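Local atomic coordinates of dihydroorotate dehydrogenase (PDB entry 6UY4), a protein that probably oxidises (S)-dihydroorotate to orotate with a quinone as electron acceptor, using bound FMN, in the de novo pathway to UMP. Residues H148-V151 with Y152-K156; A227-N230 with Q231-K234; T276-E279 with E280-C284. All coordinates share one frame; numbering follows the deposited sequence.

Interaction 1 of 3, residues H148-V151 with Y152-K156; sequences HDAV and YERLK
Y152 and H148 meet through their backbones. Y152 N donates to H148 O at 2.8 Å, and one residue further on E153 N donates to D149 O at 3.1 Å. Both are i to i+4 bonds of helix 147-153. Next, R154 N donates to V151 O at 3.1 Å, and L155 N donates to Y152 O. Both of these are i to i+3 bonds. This short helix belongs to the TIM-barrel dihydroorotate dehydrogenase domain. Its V151 packs on strand 109-115, near the FMN-binding K94. V151 CG1 stands anti to the backbone N, chi1 -178°, and lies alongside L155 CD1 at 4.1 Å. The R154 chain runs extended from CG to NE, with CG 3.4 Å from A150 O. That oxygen sits over one face of the guanidinium, towards its rim, and is not hydrogen-bonded to NH1. NH1 is satisfied instead by the backbone O of D95, while NH2 has a long, weak ion pair with D146. D149 OD1 has a similarly weak partner in K189.

Interaction 2 of 3, residues A227-N230 with Q231-K234; sequences AARN and QLSK
L232 folds back against R229. L232 N donates to R229 O at 3.1 Å, with an N-H...O angle of 159°. The L232 side chain follows the same route. Its CG lies 3.3 Å from R229 O, and CD1 reaches 4.1 Å from R229 CA. One residue earlier, Q231 N is shared between two carbonyls. It makes weak bonds to A227 O at 3.2 Å and to A228 O at 3.1 Å. This bifurcated donor and the i to i+3 bond after it lie at the C-terminal part of helix 215-230, on the surface of the TIM-barrel domain ahead of strand 238-242. The Q231 chain bends at chi2, and its CG rests 3.4 Å from A227 O. R229 NE donates to OD1 of its neighbour N230 at 3.3 Å; the oxygen lies 18° out of the guanidinium plane. Further out, R229 NH1 bonds to T236 O and forms a salt bridge with D266. Further along the loop, S233 OG is hydrogen-bonded to E192, and K234 O accepts from T236 OG1.

Interaction 3 of 3, residues T276-E279 with E280-C284; sequences TTYE and EAVAC
A capping box opens the short helix 278-282, with T277 at the N-cap and E280 three residues on. T277 OG1 accepts from E280 N at 3.3 Å. In return, E280 OE1 accepts from T277 N at 3.2 Å, along a straight N-H...O line. The carboxylate is met on its anti side, 29° out of its plane. Each side chain thus satisfies a backbone N-H of the other residue. T277 OG1 lies between its backbone N and carbonyl carbon, chi1 64°, which turns it towards the first turn of the helix. Extended beyond CG, the E280 chain carries OE1 back to T277 N. Behind the box, V282 N donates to Y278 O at 3.0 Å, while A281 N splits two weak bonds between T277 O and Y278 O. V282 CG1, on an exposed part of the helix, sits over one face of the Y278 ring, 3.8 Å from its centroid and 17° off the normal, a CH-pi contact. A281 and V282 touch the loop at A287. E280 packs on W131 of strand 128-131 and L302 of strand 301-304, and T276 touches V138 of strand 136-139, so the helix rests against the four-stranded antiparallel sheet.

The three contacts follow one another along the chain, and none nests in or crosses another. Each joins adjoining segments, so none closes a long loop. Interaction 1 comes first, at the end of helix 147-153, beside barrel strand 109-115. Interaction 2 ends helix 215-230 and leads into the loop before strand 238-242. Their centres are about 19 Å apart, with nearest atoms about 9 Å apart. Helix 179-190 touches interaction 1, and E192 just beyond it meets interaction 2. Interaction 3 starts helix 278-282, after strand 274-275 of the antiparallel sheet. It lies on the opposite side of the chain's centre from both others, about 37 Å from interaction 1 and about 44 Å from interaction 2, between centres.

Interaction 1 of 3, residues H148-V151 with Y152-K156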
# COMPACT_ATOMS: atom_id res chain seq x y z
N HIS A 148 -1.87 -17.20 -5.31
CA HIS A 148 -2.46 -17.39 -3.99
C HIS A 148 -1.71 -18.45 -3.19
O HIS A 148 -1.38 -18.24 -2.02
CB HIS A 148 -3.94 -17.77 -4.13
CG HIS A 148 -4.85 -16.61 -4.36
ND1 HIS A 148 -4.39 -15.31 -4.41
CD2 HIS A 148 -6.19 -16.55 -4.55
CE1 HIS A 148 -5.41 -14.50 -4.63
NE2 HIS A 148 -6.51 -15.22 -4.72
N ASP A 149 -1.43 -19.59 -3.82
CA ASP A 149 -0.89 -20.73 -3.08
C ASP A 149 0.52 -20.46 -2.57
O ASP A 149 0.84 -20.80 -1.43
CB ASP A 149 -0.91 -21.98 -3.97
CG ASP A 149 -2.31 -22.34 -4.43
OD1 ASP A 149 -3.26 -21.61 -4.09
OD2 ASP A 149 -2.46 -23.37 -5.13
N ALA A 150 1.37 -19.86 -3.40
CA ALA A 150 2.75 -19.61 -2.99
C ALA A 150 2.82 -18.62 -1.84
O ALA A 150 3.59 -18.80 -0.90
CB ALA A 150 3.58 -19.12 -4.18
N VAL A 151 2.00 -17.56 -1.89
CA VAL A 151 2.01 -16.57 -0.83
C VAL A 151 1.31 -17.10 0.42
O VAL A 151 1.71 -16.78 1.55
CB VAL A 151 1.37 -15.25 -1.32
CG1 VAL A 151 1.42 -14.19 -0.23
CG2 VAL A 151 2.08 -14.76 -2.57
N TYR A 152 0.28 -17.92 0.24
CA TYR A 152 -0.43 -18.48 1.40
C TYR A 152 0.45 -19.44 2.19
O TYR A 152 0.32 -19.53 3.41
CB TYR A 152 -1.71 -19.18 0.94
CG TYR A 152 -2.42 -19.93 2.04
CD1 TYR A 152 -3.23 -19.26 2.95
CD2 TYR A 152 -2.30 -21.31 2.17
CE1 TYR A 152 -3.89 -19.94 3.96
CE2 TYR A 152 -2.96 -22.00 3.17
CZ TYR A 152 -3.75 -21.31 4.06
OH TYR A 152 -4.40 -21.99 5.06
N GLU A 153 1.35 -20.16 1.51
CA GLU A 153 2.26 -21.06 2.21
C GLU A 153 3.23 -20.30 3.11
O GLU A 153 3.76 -20.88 4.06
CB GLU A 153 3.04 -21.91 1.21
CG GLU A 153 2.23 -23.03 0.58
CD GLU A 153 1.78 -24.06 1.60
OE1 GLU A 153 2.56 -24.35 2.54
OE2 GLU A 153 0.65 -24.57 1.48
N ARG A 154 3.46 -19.01 2.84
CA ARG A 154 4.34 -18.19 3.65
C ARG A 154 3.61 -17.46 4.78
O ARG A 154 4.27 -16.83 5.61
CB ARG A 154 5.07 -17.17 2.77
CG ARG A 154 5.77 -17.78 1.56
CD ARG A 154 6.64 -16.76 0.86
NE ARG A 154 7.29 -17.30 -0.33
CZ ARG A 154 6.89 -17.07 -1.57
NH1 ARG A 154 5.84 -16.29 -1.80
NH2 ARG A 154 7.54 -17.60 -2.59
N LEU A 155 2.28 -17.54 4.82
CA LEU A 155 1.50 -16.84 5.83
C LEU A 155 0.58 -17.74 6.64
O LEU A 155 -0.17 -17.23 7.48
CB LEU A 155 0.65 -15.73 5.18
CG LEU A 155 1.36 -14.58 4.47
CD1 LEU A 155 0.36 -13.72 3.73
CD2 LEU A 155 2.15 -13.74 5.47
N LYS A 156 0.62 -19.06 6.43
CA LYS A 156 -0.39 -19.92 7.03
C LYS A 156 -0.21 -20.07 8.54
O LYS A 156 -1.19 -20.08 9.29
CB LYS A 156 -0.38 -21.30 6.35
CG LYS A 156 0.99 -21.95 6.27
CD LYS A 156 0.92 -23.31 5.60

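Interaction 2 of 3, residues A227-N230 with Q231-K234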
# COMPACT_ATOMS: atom_id res chain seq x y z
N ALA A 227 -20.21 -11.56 1.15
CA ALA A 227 -20.81 -12.89 1.30
C ALA A 227 -19.74 -13.93 1.58
O ALA A 227 -19.89 -14.78 2.47
CB ALA A 227 -21.61 -13.24 0.06
N ALA A 228 -18.64 -13.89 0.81
CA ALA A 228 -17.53 -14.80 1.06
C ALA A 228 -16.90 -14.54 2.42
O ALA A 228 -16.50 -15.48 3.12
CB ALA A 228 -16.48 -14.67 -0.04
N ARG A 229 -16.81 -13.27 2.82
CA ARG A 229 -16.25 -12.94 4.12
C ARG A 229 -17.10 -13.53 5.24
O ARG A 229 -16.56 -14.06 6.22
CB ARG A 229 -16.15 -11.42 4.27
CG ARG A 229 -15.24 -10.93 5.40
CD ARG A 229 -15.95 -10.86 6.74
NE ARG A 229 -17.13 -10.01 6.70
CZ ARG A 229 -17.14 -8.72 7.04
NH1 ARG A 229 -16.02 -8.14 7.45
NH2 ARG A 229 -18.26 -8.02 6.97
N ASN A 230 -18.43 -13.47 5.11
CA ASN A 230 -19.30 -14.01 6.14
C ASN A 230 -19.25 -15.53 6.20
O ASN A 230 -19.64 -16.11 7.22
CB ASN A 230 -20.74 -13.54 5.91
CG ASN A 230 -20.89 -12.04 6.08
OD1 ASN A 230 -20.08 -11.39 6.74
ND2 ASN A 230 -21.95 -11.48 5.50
N GLN A 231 -18.79 -16.19 5.14
CA GLN A 231 -18.63 -17.64 5.16
C GLN A 231 -17.42 -18.09 5.97
O GLN A 231 -17.22 -19.30 6.12
CB GLN A 231 -18.53 -18.18 3.73
CG GLN A 231 -19.84 -18.16 2.97
CD GLN A 231 -20.94 -18.92 3.69
OE1 GLN A 231 -21.85 -18.32 4.27
NE2 GLN A 231 -20.86 -20.24 3.66
N LEU A 232 -16.62 -17.16 6.48
CA LEU A 232 -15.45 -17.49 7.28
C LEU A 232 -15.84 -17.72 8.74
O LEU A 232 -16.96 -17.44 9.17
CB LEU A 232 -14.41 -16.38 7.17
CG LEU A 232 -13.90 -16.04 5.77
CD1 LEU A 232 -13.05 -14.78 5.81
CD2 LEU A 232 -13.13 -17.20 5.18
N SER A 233 -14.88 -18.23 9.51
CA SER A 233 -15.11 -18.43 10.94
C SER A 233 -15.09 -17.11 11.69
O SER A 233 -15.81 -16.95 12.68
CB SER A 233 -14.06 -19.38 11.51
OG SER A 233 -12.76 -18.82 11.43
N LYS A 234 -14.28 -16.15 11.24
CA LYS A 234 -14.19 -14.83 11.84
C LYS A 234 -14.47 -13.77 10.78
O LYS A 234 -14.03 -13.89 9.64
CB LYS A 234 -12.81 -14.59 12.47
CG LYS A 234 -11.65 -14.81 11.52
CD LYS A 234 -10.34 -14.32 12.11
CE LYS A 234 -9.20 -14.44 11.10
NZ LYS A 234 -7.92 -13.89 11.64

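Interaction 3 of 3, residues T276-E279 with E280-C284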
# COMPACT_ATOMS: atom_id res chain seq x y z
N THR A 276 1.02 9.67 -13.82
CA THR A 276 2.11 10.60 -14.10
C THR A 276 1.87 11.31 -15.43
O THR A 276 1.33 10.73 -16.37
CB THR A 276 3.45 9.87 -14.16
OG1 THR A 276 3.53 9.11 -15.37
CG2 THR A 276 3.58 8.92 -12.98
N THR A 277 2.27 12.58 -15.49
CA THR A 277 2.22 13.31 -16.74
C THR A 277 3.43 12.98 -17.60
O THR A 277 4.35 12.26 -17.18
CB THR A 277 2.15 14.82 -16.48
OG1 THR A 277 3.36 15.25 -15.84
CG2 THR A 277 0.97 15.15 -15.58
N TYR A 278 3.43 13.50 -18.82
CA TYR A 278 4.55 13.26 -19.73
C TYR A 278 5.83 13.93 -19.22
O TYR A 278 6.91 13.33 -19.24
CB TYR A 278 4.21 13.75 -21.13
CG TYR A 278 5.33 13.60 -22.13
CD1 TYR A 278 5.59 12.38 -22.74
CD2 TYR A 278 6.13 14.69 -22.48
CE1 TYR A 278 6.61 12.24 -23.66
CE2 TYR A 278 7.16 14.56 -23.39
CZ TYR A 278 7.40 13.33 -23.98
OH TYR A 278 8.42 13.20 -24.90
N GLU A 279 5.71 15.18 -18.75
CA GLU A 279 6.89 15.89 -18.26
C GLU A 279 7.46 15.24 -17.01
O GLU A 279 8.68 15.15 -16.84
CB GLU A 279 6.54 17.36 -17.98
CG GLU A 279 6.11 18.15 -19.21
CD GLU A 279 4.69 17.87 -19.64
OE1 GLU A 279 3.92 17.32 -18.82
OE2 GLU A 279 4.33 18.20 -20.79
N GLU A 280 6.59 14.76 -16.11
CA GLU A 280 7.06 14.08 -14.92
C GLU A 280 7.70 12.74 -15.25
O GLU A 280 8.56 12.26 -14.51
CB GLU A 280 5.91 13.89 -13.93
CG GLU A 280 5.39 15.18 -13.32
CD GLU A 280 4.08 14.99 -12.58
OE1 GLU A 280 3.37 14.01 -12.87
OE2 GLU A 280 3.76 15.82 -11.71
N ALA A 281 7.30 12.12 -16.37
CA ALA A 281 7.83 10.81 -16.72
C ALA A 281 9.18 10.90 -17.42
O ALA A 281 10.06 10.07 -17.18
CB ALA A 281 6.82 10.07 -17.60
N VAL A 282 9.37 11.91 -18.27
CA VAL A 282 10.64 12.06 -18.96
C VAL A 282 11.75 12.49 -18.01
O VAL A 282 12.93 12.28 -18.31
CB VAL A 282 10.53 13.06 -20.13
CG1 VAL A 282 9.48 12.59 -21.13
CG2 VAL A 282 10.20 14.45 -19.62
N ALA A 283 11.40 13.09 -16.87
CA ALA A 283 12.42 13.55 -15.93
C ALA A 283 13.08 12.40 -15.18
O ALA A 283 14.18 12.58 -14.65
CB ALA A 283 11.80 14.53 -14.93
N CYS A 284 12.45 11.23 -15.14
CA CYS A 284 12.99 10.09 -14.40
C CYS A 284 13.21 8.86 -15.26
O CYS A 284 13.60 7.81 -14.73
CB CYS A 284 12.06 9.73 -13.23
SG CYS A 284 10.38 9.29 -13.72